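Hydrazine synthase alpha subunit (Candidatus Kuenenia stuttgartiensis, PDB 5C2V) catalyses the condensation of hydroxylamine, made in the gamma subunit, with ammonia to give hydrazine, as the haem c-containing alpha subunit of the hydrazine synthase complex. Local coordinates at the interface of chains A and B and the interface of chains B and C. Coordinates in Å, arbitrary orientation; residue numbers count along the deposited sequence, not the author numbering. Chains: chain A, Hydrazine synthase alpha subunit; chain B, Hydrazine synthase beta subunit; chain C, Hydrazine synthase gamma subunit.

Contact 1: the interface of chains A and B. Residues chain A 434, 569-572, 577, 580; chain B 214-216.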
loop_
_atom_site.group_PDB
_atom_site.type_symbol
_atom_site.label_atom_id
_atom_site.label_comp_id
_atom_site.label_asym_id
_atom_site.label_seq_id
_atom_site.Cartn_x
_atom_site.Cartn_y
_atom_site.Cartn_z
ATOM N N PHE A 434 -6.304 27.362 13.247
ATOM C CA PHE A 434 -5.588 27.929 14.381
ATOM C C PHE A 434 -4.081 27.685 14.295
ATOM O O PHE A 434 -3.290 28.532 14.707
ATOM C CB PHE A 434 -6.158 27.373 15.687
ATOM C CG PHE A 434 -7.614 27.699 15.889
ATOM C CD1 PHE A 434 -8.002 28.945 16.358
ATOM C CD2 PHE A 434 -8.596 26.769 15.592
ATOM C CE1 PHE A 434 -9.339 29.250 16.535
ATOM C CE2 PHE A 434 -9.934 27.069 15.766
ATOM C CZ PHE A 434 -10.306 28.310 16.239
ATOM N N PHE A 569 -10.179 19.034 20.047
ATOM C CA PHE A 569 -9.648 20.333 19.658
ATOM C C PHE A 569 -8.544 20.758 20.619
ATOM O O PHE A 569 -8.673 20.609 21.833
ATOM C CB PHE A 569 -10.757 21.386 19.627
ATOM C CG PHE A 569 -11.509 21.441 18.327
ATOM C CD1 PHE A 569 -11.173 22.373 17.359
ATOM C CD2 PHE A 569 -12.557 20.570 18.075
ATOM C CE1 PHE A 569 -11.861 22.433 16.163
ATOM C CE2 PHE A 569 -13.252 20.628 16.879
ATOM C CZ PHE A 569 -12.903 21.561 15.922
ATOM N N LYS A 570 -7.454 21.275 20.066
ATOM C CA LYS A 570 -6.347 21.754 20.881
ATOM C C LYS A 570 -6.641 23.166 21.361
ATOM O O LYS A 570 -7.147 23.991 20.598
ATOM C CB LYS A 570 -5.040 21.717 20.087
ATOM C CG LYS A 570 -3.811 22.120 20.884
ATOM C CD LYS A 570 -2.552 22.002 20.041
ATOM C CE LYS A 570 -1.310 22.306 20.858
ATOM N NZ LYS A 570 -0.071 22.191 20.041
ATOM N N ASN A 571 -6.324 23.456 22.619
ATOM C CA ASN A 571 -6.569 24.792 23.133
ATOM C C ASN A 571 -5.476 25.711 22.619
ATOM O O ASN A 571 -4.300 25.549 22.947
ATOM C CB ASN A 571 -6.611 24.794 24.662
ATOM C CG ASN A 571 -7.243 26.053 25.227
ATOM O OD1 ASN A 571 -8.077 26.687 24.582
ATOM N ND2 ASN A 571 -6.848 26.419 26.442
ATOM N N ILE A 572 -5.881 26.686 21.814
ATOM C CA ILE A 572 -4.945 27.565 21.131
ATOM C C ILE A 572 -5.463 28.991 21.161
ATOM O O ILE A 572 -6.623 29.248 20.840
ATOM C CB ILE A 572 -4.720 27.145 19.655
ATOM C CG1 ILE A 572 -4.244 25.693 19.558
ATOM C CG2 ILE A 572 -3.721 28.072 18.977
ATOM C CD1 ILE A 572 -3.967 25.236 18.142
ATOM N N LEU A 577 -8.065 34.802 15.357
ATOM C CA LEU A 577 -9.341 34.922 16.057
ATOM C C LEU A 577 -9.813 36.371 16.132
ATOM O O LEU A 577 -11.010 36.652 16.049
ATOM C CB LEU A 577 -9.229 34.339 17.467
ATOM C CG LEU A 577 -10.439 34.542 18.380
ATOM C CD1 LEU A 577 -11.672 33.887 17.782
ATOM C CD2 LEU A 577 -10.168 34.010 19.779
ATOM N N TRP A 580 -11.236 38.033 12.769
ATOM C CA TRP A 580 -12.423 37.391 12.213
ATOM C C TRP A 580 -13.645 38.317 12.163
ATOM O O TRP A 580 -14.008 38.804 11.093
ATOM C CB TRP A 580 -12.751 36.138 13.026
ATOM C CG TRP A 580 -13.541 35.108 12.285
ATOM C CD1 TRP A 580 -13.983 35.179 10.996
ATOM C CD2 TRP A 580 -13.964 33.835 12.786
ATOM N NE1 TRP A 580 -14.667 34.032 10.668
ATOM C CE2 TRP A 580 -14.669 33.192 11.750
ATOM C CE3 TRP A 580 -13.821 33.180 14.013
ATOM C CZ2 TRP A 580 -15.228 31.925 11.904
ATOM C CZ3 TRP A 580 -14.378 31.926 14.164
ATOM C CH2 TRP A 580 -15.071 31.311 13.116
ATOM N N TRP B 214 -9.911 29.306 25.106
ATOM C CA TRP B 214 -9.293 30.248 24.180
ATOM C C TRP B 214 -9.821 30.059 22.765
ATOM O O TRP B 214 -9.358 30.709 21.828
ATOM C CB TRP B 214 -7.768 30.110 24.197
ATOM C CG TRP B 214 -7.141 30.483 25.511
ATOM C CD1 TRP B 214 -6.498 29.649 26.379
ATOM C CD2 TRP B 214 -7.110 31.785 26.110
ATOM N NE1 TRP B 214 -6.058 30.353 27.475
ATOM C CE2 TRP B 214 -6.423 31.665 27.335
ATOM C CE3 TRP B 214 -7.592 33.040 25.728
ATOM C CZ2 TRP B 214 -6.210 32.752 28.181
ATOM C CZ3 TRP B 214 -7.379 34.118 26.568
ATOM C CH2 TRP B 214 -6.694 33.967 27.780
ATOM N N LEU B 215 -10.794 29.168 22.617
ATOM C CA LEU B 215 -11.324 28.842 21.304
ATOM C C LEU B 215 -12.750 29.351 21.172
ATOM O O LEU B 215 -13.474 29.448 22.163
ATOM C CB LEU B 215 -11.296 27.327 21.071
ATOM C CG LEU B 215 -9.955 26.611 20.909
ATOM C CD1 LEU B 215 -10.191 25.138 20.613
ATOM C CD2 LEU B 215 -9.128 27.255 19.810
ATOM N N PRO B 216 -13.155 29.681 19.937
ATOM C CA PRO B 216 -14.520 30.128 19.658
ATOM C C PRO B 216 -15.520 29.040 20.001
ATOM O O PRO B 216 -15.186 27.863 19.890
ATOM C CB PRO B 216 -14.503 30.398 18.150
ATOM C CG PRO B 216 -13.074 30.615 17.815
ATOM C CD PRO B 216 -12.304 29.729 18.737
HETATM O O HOH W 1 -7.674 31.454 19.485
#
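B:Leu215 lays its CD2 methyl over the face of the A:Phe434 ring, 3.8 Å from the ring centroid, in a CH-pi contact that forms the packed centre of this alpha-beta subunit interface. The loop B:Trp214 to B:Pro216 packs against a surface of chain A made by A:Phe434, by the extended stretch A:Phe569 to A:Ile572 and by A:Leu577 of the 3-10 helix 575-579. With CG anti to its carbonyl carbon (chi1 -69°), B:Leu215 parts its two methyls: CD1 points to the A:Lys570 carbonyl and lies 3.9 Å from CB of A:Phe569, while CD2 takes the phenyl face. It buries 69 Å² against chain A, more than any other residue of the patch. B:Pro216 meets the same phenyl ring tip to tip, its CD 3.5 Å from CZ of A:Phe434 and its CG in the ring plane at the edge, so one aromatic ring receives leucine on a face and proline at the rim. A:Leu577 runs past B:Pro216 in the opposite direction, its CD1 methyl 3.6 Å from CG of the proline; the indole of A:Trp580 adds a more distant contact.

The B:Trp214 end is looser and more polar. Its backbone N donates to the amide oxygen OD1 of A:Asn571 at 3.2 Å, a moderately bent bond (149° at H) that arrives in the carbonyl plane on a lone pair. The A:Asn571 amide also lies near the pyrrole side of the B:Trp214 indole, the two planes 22° from parallel. Two carbonyl oxygens, both acceptors and so unable to bond each other, are bridged here by water 1, which sits 2.8 Å from O of A:Ile572 and 3.0 Å from O of B:Trp214.

Contact 2: the interface of chains B and C. Residues chain B 164-167; chain C 242-244, 269.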
loop_
_atom_site.group_PDB
_atom_site.type_symbol
_atom_site.label_atom_id
_atom_site.label_comp_id
_atom_site.label_asym_id
_atom_site.label_seq_id
_atom_site.Cartn_x
_atom_site.Cartn_y
_atom_site.Cartn_z
ATOM N N GLY B 164 -12.628 30.927 38.489
ATOM C CA GLY B 164 -11.890 31.853 37.650
ATOM C C GLY B 164 -10.479 31.395 37.338
ATOM O O GLY B 164 -9.618 32.208 37.004
ATOM N N SER B 165 -10.240 30.092 37.442
ATOM C CA SER B 165 -8.910 29.550 37.185
ATOM C C SER B 165 -8.918 28.438 36.141
ATOM O O SER B 165 -9.701 27.490 36.227
ATOM C CB SER B 165 -8.287 29.028 38.480
ATOM O OG SER B 165 -7.005 28.480 38.235
ATOM N N ILE B 166 -8.043 28.574 35.149
ATOM C CA ILE B 166 -7.822 27.524 34.164
ATOM C C ILE B 166 -6.920 26.441 34.738
ATOM O O ILE B 166 -7.148 25.250 34.527
ATOM C CB ILE B 166 -7.192 28.082 32.882
ATOM C CG1 ILE B 166 -8.174 29.020 32.189
ATOM C CG2 ILE B 166 -6.795 26.956 31.940
ATOM C CD1 ILE B 166 -7.595 29.687 30.988
ATOM N N ASN B 167 -5.910 26.859 35.490
ATOM C CA ASN B 167 -5.010 25.899 36.099
ATOM C C ASN B 167 -5.409 25.697 37.549
ATOM O O ASN B 167 -5.225 26.575 38.392
ATOM C CB ASN B 167 -3.558 26.372 35.996
ATOM C CG ASN B 167 -3.247 27.014 34.659
ATOM O OD1 ASN B 167 -2.858 26.338 33.705
ATOM N ND2 ASN B 167 -3.412 28.329 34.585
ATOM N N GLU C 242 -1.656 30.208 28.789
ATOM C CA GLU C 242 -1.594 29.755 30.179
ATOM C C GLU C 242 -2.284 30.694 31.168
ATOM O O GLU C 242 -2.438 30.360 32.343
ATOM C CB GLU C 242 -0.137 29.551 30.599
ATOM C CG GLU C 242 0.408 28.166 30.286
ATOM C CD GLU C 242 1.920 28.105 30.358
ATOM O OE1 GLU C 242 2.579 29.021 29.821
ATOM O OE2 GLU C 242 2.451 27.143 30.954
ATOM N N SER C 243 -2.698 31.863 30.692
ATOM C CA SER C 243 -3.304 32.869 31.558
ATOM C C SER C 243 -4.715 32.475 31.979
ATOM O O SER C 243 -5.465 31.906 31.191
ATOM C CB SER C 243 -3.333 34.228 30.858
ATOM O OG SER C 243 -2.041 34.600 30.414
ATOM N N ASN C 244 -5.071 32.783 33.223
ATOM C CA ASN C 244 -6.423 32.542 33.710
ATOM C C ASN C 244 -7.425 33.463 33.028
ATOM O O ASN C 244 -8.587 33.102 32.832
ATOM C CB ASN C 244 -6.491 32.728 35.229
ATOM C CG ASN C 244 -5.812 31.605 35.988
ATOM O OD1 ASN C 244 -5.923 30.435 35.620
ATOM N ND2 ASN C 244 -5.104 31.955 37.056
ATOM N N THR C 269 -13.071 36.470 39.130
ATOM C CA THR C 269 -12.622 37.306 38.020
ATOM C C THR C 269 -13.703 38.254 37.436
ATOM O O THR C 269 -14.525 37.860 36.596
ATOM C CB THR C 269 -12.019 36.431 36.924
ATOM O OG1 THR C 269 -10.924 35.687 37.474
ATOM C CG2 THR C 269 -11.485 37.297 35.854
#
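C:Asn244 sets its CG anti to the carbonyl carbon (chi1 -72°), which sends its amide toward the chain B loop 164-167, and B:Asn167, also with CG anti to its carbonyl carbon (chi1 -40°), turns its own amide back toward chain C. The two side chains cross obliquely in this beta-gamma subunit interface of loop against loop. OD1 of C:Asn244 accepts a hydrogen bond from the backbone N of B:Ile166 at 2.9 Å; the donor stands above the carbonyl plane and not on a lone pair. OG of B:Ser165 approaches the same oxygen at 3.4 Å, at most a weak hydrogen bond. C:Asn244 buries 78 Å², more than any other residue here, and its CB lies 3.6 Å from O of B:Gly164.

The second bond runs from side chain to backbone: ND2 of B:Asn167 donates to the carbonyl O of C:Glu242 at 3.2 Å. It is fairly straight, 160° at H, and the acceptor lies nearly in the plane of the donating amide, although the donor is tilted from the carbonyl plane. The asparagines thus work reciprocally, each side-chain amide bonding to the other subunit's main chain, which probably helps fix the two loops against each other. At the other end of the patch, OG1 of the calcium-site residue C:Thr269 stands 3.7 Å from O of B:Gly164.

Contact 1 and contact 2 share no residues; their C-alpha centres lie about 16 Å apart, and the beta subunit takes part in both. It supplies loop 214-216, which follows strand 203-211, to the alpha subunit, and loop 164-167, just ahead of strand 168-174, to the gamma subunit. With neighbouring loops gripping different partners, the beta subunit bridges alpha and gamma within the heterotrimer, consistent with its possible part in modulating hydroxylamine transport between their active sites.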